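Local coordinates for peroxiredoxin 5 (Alvinella pompejana, PDB 2XHF), which probably reduces hydrogen peroxide and organic hydroperoxides as a thiol-dependent peroxidase of the peroxiredoxin family, at residues K44-S49 / D70-E75; L122-S125 / N131-R134. All blocks are in the same frame, centred on the assembly; numbering follows the deposited sequence.

Both contacts lie in the thioredoxin-fold domain, on opposite sides of the chain's centre, with centres about 26 Å apart. Both are partly buried, but contact 2 lies farther out and includes exposed residues. Contact 1 joins a central strand of the mixed sheet to the helical connection that follows it. It has a buried apolar pair inside and one charged tether near the surface. Contact 2 joins two loops that flank a short helix. Its hydrogen bonds are many, though Leu122 buries the most surface, and one arginine reaches the second subunit. The contacts share no strand or helix. They meet where the strand of contact 1 ends: Ser49 OG lies 2.8 Å from Arg134 O, probably a hydrogen bond.

Contact 1: K44-S49 / D70-E75; sequences KGILFS and DKFKEE
Lys44 and Glu75 mark the closest approach of the two backbones, with their CA atoms 8.8 Å apart. Lys44 opens strand 44-49, and Glu75 lies in the turn after the helix. Both belong to a beta-alpha-beta crossover of the thioredoxin fold, which leads on to the neighbouring parallel strand 79-84. The main chains stay apart, and side chains bridge the gap at two places.

Near the surface, the Lys44 chain bends at chi3 (-67°), which turns the ammonium toward Glu75. Lys44 NZ donates a hydrogen bond to Glu75 O at 2.8 Å. The donor comes in almost head-on to the carbonyl, with a C=O...N angle of 162°. This carbonyl lies close to the C-terminal end of the helix, where the helix dipole would probably favour a positive charge. The Glu75 carboxylate may add to the attraction, but it makes no salt bridge: OE1 is 5.6 Å from Lys44 NZ.

Deeper in, Ile46 meets Phe72 in a CH-pi contact, and the two side chains cross at about a right angle. Cys159 of helix 156-165 touches both, and Ile163 also packs on Phe72. The Ile46 methyl CD1 lies centrally over one face of the ring, 3.7 Å from the Phe72 ring centroid and only 6° off its normal.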
loop_
_atom_site.group_PDB
_atom_site.type_symbol
_atom_site.label_atom_id
_atom_site.label_comp_id
_atom_site.label_asym_id
_atom_site.label_seq_id
_atom_site.Cartn_x
_atom_site.Cartn_y
_atom_site.Cartn_z
ATOM N N LYS A 44 17.677 17.363 -16.193
ATOM C CA LYS A 44 18.411 16.330 -15.481
ATOM C C LYS A 44 17.675 15.989 -14.191
ATOM O O LYS A 44 16.931 16.812 -13.649
ATOM C CB LYS A 44 19.825 16.803 -15.167
ATOM C CG LYS A 44 20.630 17.085 -16.420
ATOM C CD LYS A 44 22.076 17.412 -16.117
ATOM C CE LYS A 44 22.204 18.722 -15.387
ATOM N NZ LYS A 44 23.641 19.168 -15.274
ATOM N N GLY A 45 17.847 14.767 -13.703
ATOM C CA GLY A 45 17.252 14.407 -12.443
ATOM C C GLY A 45 17.711 13.059 -11.971
ATOM O O GLY A 45 18.575 12.412 -12.584
ATOM N N ILE A 46 17.138 12.655 -10.844
ATOM C CA ILE A 46 17.454 11.411 -10.172
ATOM C C ILE A 46 16.187 10.580 -10.086
ATOM O O ILE A 46 15.119 11.098 -9.769
ATOM C CB ILE A 46 17.962 11.673 -8.744
ATOM C CG1 ILE A 46 19.275 12.443 -8.769
ATOM C CG2 ILE A 46 18.145 10.342 -8.003
ATOM C CD1 ILE A 46 19.550 13.220 -7.487
ATOM N N LEU A 47 16.302 9.299 -10.407
ATOM C CA LEU A 47 15.227 8.333 -10.225
ATOM C C LEU A 47 15.742 7.182 -9.382
ATOM O O LEU A 47 16.727 6.530 -9.752
ATOM C CB LEU A 47 14.746 7.787 -11.577
ATOM C CG LEU A 47 13.614 6.743 -11.499
ATOM C CD1 LEU A 47 12.313 7.351 -10.933
ATOM C CD2 LEU A 47 13.348 6.125 -12.874
ATOM N N PHE A 48 15.100 6.935 -8.244
ATOM C CA PHE A 48 15.490 5.805 -7.416
ATOM C C PHE A 48 14.256 5.051 -6.968
ATOM O O PHE A 48 13.144 5.605 -6.920
ATOM C CB PHE A 48 16.354 6.226 -6.204
ATOM C CG PHE A 48 15.596 6.965 -5.124
ATOM C CD1 PHE A 48 15.382 8.326 -5.218
ATOM C CD2 PHE A 48 15.114 6.294 -4.012
ATOM C CE1 PHE A 48 14.691 9.003 -4.240
ATOM C CE2 PHE A 48 14.440 6.975 -3.030
ATOM C CZ PHE A 48 14.223 8.322 -3.145
ATOM N N SER A 49 14.445 3.767 -6.685
ATOM C CA SER A 49 13.337 2.909 -6.288
ATOM C C SER A 49 13.374 2.486 -4.824
ATOM O O SER A 49 14.435 2.443 -4.196
ATOM C CB SER A 49 13.319 1.674 -7.170
ATOM O OG SER A 49 14.522 0.939 -6.971
ATOM N N ASP A 70 19.964 20.672 -1.935
ATOM C CA ASP A 70 20.560 21.877 -2.519
ATOM C C ASP A 70 21.849 21.569 -3.310
ATOM O O ASP A 70 22.143 22.227 -4.298
ATOM C CB ASP A 70 20.793 22.948 -1.451
ATOM C CG ASP A 70 19.490 23.608 -0.979
ATOM O OD1 ASP A 70 18.619 23.945 -1.823
ATOM O OD2 ASP A 70 19.346 23.778 0.255
ATOM N N LYS A 71 22.582 20.531 -2.924
ATOM C CA LYS A 71 23.734 20.090 -3.708
ATOM C C LYS A 71 23.321 19.531 -5.066
ATOM O O LYS A 71 23.950 19.815 -6.085
ATOM C CB LYS A 71 24.525 19.024 -2.950
ATOM C CG LYS A 71 25.119 19.501 -1.668
ATOM C CD LYS A 71 26.129 20.618 -1.887
ATOM C CE LYS A 71 27.394 20.131 -2.593
ATOM N NZ LYS A 71 28.449 21.195 -2.745
ATOM N N PHE A 72 22.261 18.733 -5.088
ATOM C CA PHE A 72 21.735 18.210 -6.336
ATOM C C PHE A 72 21.263 19.386 -7.196
ATOM O O PHE A 72 21.562 19.473 -8.390
ATOM C CB PHE A 72 20.567 17.275 -6.053
ATOM C CG PHE A 72 20.933 16.002 -5.314
ATOM C CD1 PHE A 72 22.111 15.320 -5.563
ATOM C CD2 PHE A 72 20.053 15.460 -4.399
ATOM C CE1 PHE A 72 22.407 14.141 -4.887
ATOM C CE2 PHE A 72 20.350 14.291 -3.730
ATOM C CZ PHE A 72 21.527 13.633 -3.980
ATOM N N LYS A 73 20.540 20.303 -6.571
ATOM C CA LYS A 73 20.007 21.458 -7.254
ATOM C C LYS A 73 21.102 22.353 -7.867
ATOM O O LYS A 73 20.925 22.852 -8.964
ATOM C CB LYS A 73 19.070 22.234 -6.316
ATOM C CG LYS A 73 18.477 23.477 -6.947
ATOM C CD LYS A 73 17.266 23.981 -6.204
ATOM C CE LYS A 73 17.549 24.349 -4.770
ATOM N NZ LYS A 73 18.562 25.416 -4.621
ATOM N N GLU A 74 22.258 22.484 -7.200
ATOM C CA GLU A 74 23.402 23.259 -7.713
ATOM C C GLU A 74 23.843 22.763 -9.077
ATOM O O GLU A 74 24.326 23.529 -9.901
ATOM C CB GLU A 74 24.630 23.129 -6.792
ATOM C CG GLU A 74 24.676 24.014 -5.578
ATOM C CD GLU A 74 25.946 23.790 -4.746
ATOM O OE1 GLU A 74 26.689 22.811 -5.002
ATOM O OE2 GLU A 74 26.198 24.593 -3.825
ATOM N N GLU A 75 23.684 21.470 -9.304
ATOM C CA GLU A 75 24.125 20.830 -10.539
ATOM C C GLU A 75 23.018 20.597 -11.568
ATOM O O GLU A 75 23.249 19.931 -12.577
ATOM C CB GLU A 75 24.762 19.483 -10.207
ATOM C CG GLU A 75 25.914 19.581 -9.234
ATOM C CD GLU A 75 27.211 19.942 -9.916
ATOM O OE1 GLU A 75 27.186 20.299 -11.122
ATOM O OE2 GLU A 75 28.258 19.859 -9.243
#

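Contact 2: L122-S125 / N131-R134; sequences LDSS and NRSR
Leu122 and Arg132 pair across two loops that bracket the short helix 125-128 and run roughly antiparallel, 152° apart. Asp123 is the centre of an inverse gamma turn in the first loop. The second loop leads into strand 136-141 of the thioredoxin fold.

Two backbone N-H groups donate across the contact. Leu122 N donates to Arg132 O at 2.8 Å. Arg132 N donates to Ser124 OG at 2.9 Å. That hydroxyl stands between its own backbone N and carbonyl carbon (chi1 58°), and it also hydrogen-bonds Asn130 O. Ser124 is at the N-cap position of the helix, yet its side chain makes no capping bond.

The Asn131 amide gathers further polar contacts. Ser125 OG donates to Asn131 OD1 at 3.1 Å, from well above the carbonyl plane (49° out of it). Ser124 N reaches the same oxygen only weakly. Asn131 ND2 bonds Glu121 OE1, which helps fix the rotation of the amide.

The Arg132 side chain leads away from the other loop. Its chain bends at chi2, and its guanidinium bonds Asn130 OD1 and Val51 O. It also forms a salt bridge with Asp87 of the second subunit, so this loop takes part in the dimer.

Leu122 makes the main van der Waals contacts. Its CD1 lies 3.7 Å from Arg134 CG, while Leu122 CA lies over one face of the Arg134 guanidinium. Leu122 CD2 packs 3.8 Å from Ser133 O, a buried carbonyl with no polar partner in the model.

One water joins the loops, accepting from Asp123 N at 2.8 Å and, weakly, from Arg134 NH2.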
loop_
_atom_site.group_PDB
_atom_site.type_symbol
_atom_site.label_atom_id
_atom_site.label_comp_id
_atom_site.label_asym_id
_atom_site.label_seq_id
_atom_site.Cartn_x
_atom_site.Cartn_y
_atom_site.Cartn_z
ATOM N N LEU A 122 11.477 -7.907 -8.617
ATOM C CA LEU A 122 11.879 -8.681 -7.461
ATOM C C LEU A 122 10.887 -9.825 -7.317
ATOM O O LEU A 122 9.688 -9.638 -7.544
ATOM C CB LEU A 122 11.788 -7.771 -6.244
ATOM C CG LEU A 122 12.500 -8.046 -4.941
ATOM C CD1 LEU A 122 13.998 -8.210 -5.136
ATOM C CD2 LEU A 122 12.231 -6.872 -4.041
ATOM N N ASP A 123 11.384 -10.998 -6.941
ATOM C CA ASP A 123 10.545 -12.152 -6.661
ATOM C C ASP A 123 10.037 -12.020 -5.223
ATOM O O ASP A 123 10.598 -12.622 -4.312
ATOM C CB ASP A 123 11.371 -13.433 -6.819
ATOM C CG ASP A 123 10.534 -14.691 -6.746
ATOM O OD1 ASP A 123 9.322 -14.595 -6.472
ATOM O OD2 ASP A 123 11.102 -15.789 -6.948
ATOM N N SER A 124 8.974 -11.250 -5.018
ATOM C CA SER A 124 8.544 -10.885 -3.665
ATOM C C SER A 124 7.103 -11.255 -3.315
ATOM O O SER A 124 6.584 -10.798 -2.311
ATOM C CB SER A 124 8.748 -9.384 -3.452
ATOM O OG SER A 124 8.045 -8.613 -4.412
ATOM N N SER A 125 6.452 -12.038 -4.165
ATOM C CA SER A 125 5.033 -12.358 -4.006
ATOM C C SER A 125 4.701 -13.014 -2.679
ATOM O O SER A 125 3.650 -12.751 -2.102
ATOM C CB SER A 125 4.576 -13.264 -5.144
ATOM O OG SER A 125 4.380 -12.498 -6.316
ATOM N N ASN A 131 5.089 -8.765 -7.109
ATOM C CA ASN A 131 6.487 -8.515 -7.394
ATOM C C ASN A 131 6.756 -7.029 -7.367
ATOM O O ASN A 131 6.087 -6.246 -8.035
ATOM C CB ASN A 131 6.870 -9.082 -8.754
ATOM C CG ASN A 131 6.911 -10.583 -8.757
ATOM O OD1 ASN A 131 6.822 -11.218 -7.708
ATOM N ND2 ASN A 131 7.065 -11.164 -9.937
ATOM N N ARG A 132 7.723 -6.648 -6.557
ATOM C CA ARG A 132 8.068 -5.262 -6.375
ATOM C C ARG A 132 9.331 -5.003 -7.165
ATOM O O ARG A 132 9.790 -5.848 -7.921
ATOM C CB ARG A 132 8.272 -4.971 -4.895
ATOM C CG ARG A 132 7.038 -5.299 -4.042
ATOM C CD ARG A 132 5.836 -4.423 -4.415
ATOM N NE ARG A 132 4.685 -4.663 -3.540
ATOM C CZ ARG A 132 4.463 -4.064 -2.375
ATOM N NH1 ARG A 132 5.268 -3.105 -1.944
ATOM N NH2 ARG A 132 3.397 -4.378 -1.658
ATOM N N SER A 133 9.887 -3.820 -7.008
ATOM C CA SER A 133 11.120 -3.485 -7.697
ATOM C C SER A 133 12.320 -3.732 -6.817
ATOM O O SER A 133 12.276 -3.453 -5.621
ATOM C CB SER A 133 11.120 -2.009 -8.053
ATOM O OG SER A 133 12.251 -1.662 -8.847
ATOM N N ARG A 134 13.407 -4.176 -7.432
ATOM C CA ARG A 134 14.714 -4.130 -6.805
ATOM C C ARG A 134 15.115 -2.686 -6.647
ATOM O O ARG A 134 14.580 -1.818 -7.336
ATOM C CB ARG A 134 15.764 -4.810 -7.686
ATOM C CG ARG A 134 15.506 -6.279 -7.930
ATOM C CD ARG A 134 16.644 -6.952 -8.683
ATOM N NE ARG A 134 16.194 -8.216 -9.256
ATOM C CZ ARG A 134 16.158 -9.381 -8.611
ATOM N NH1 ARG A 134 16.565 -9.476 -7.347
ATOM N NH2 ARG A 134 15.716 -10.461 -9.241
HETATM O O HOH W 1 14.118 -11.693 -7.183
#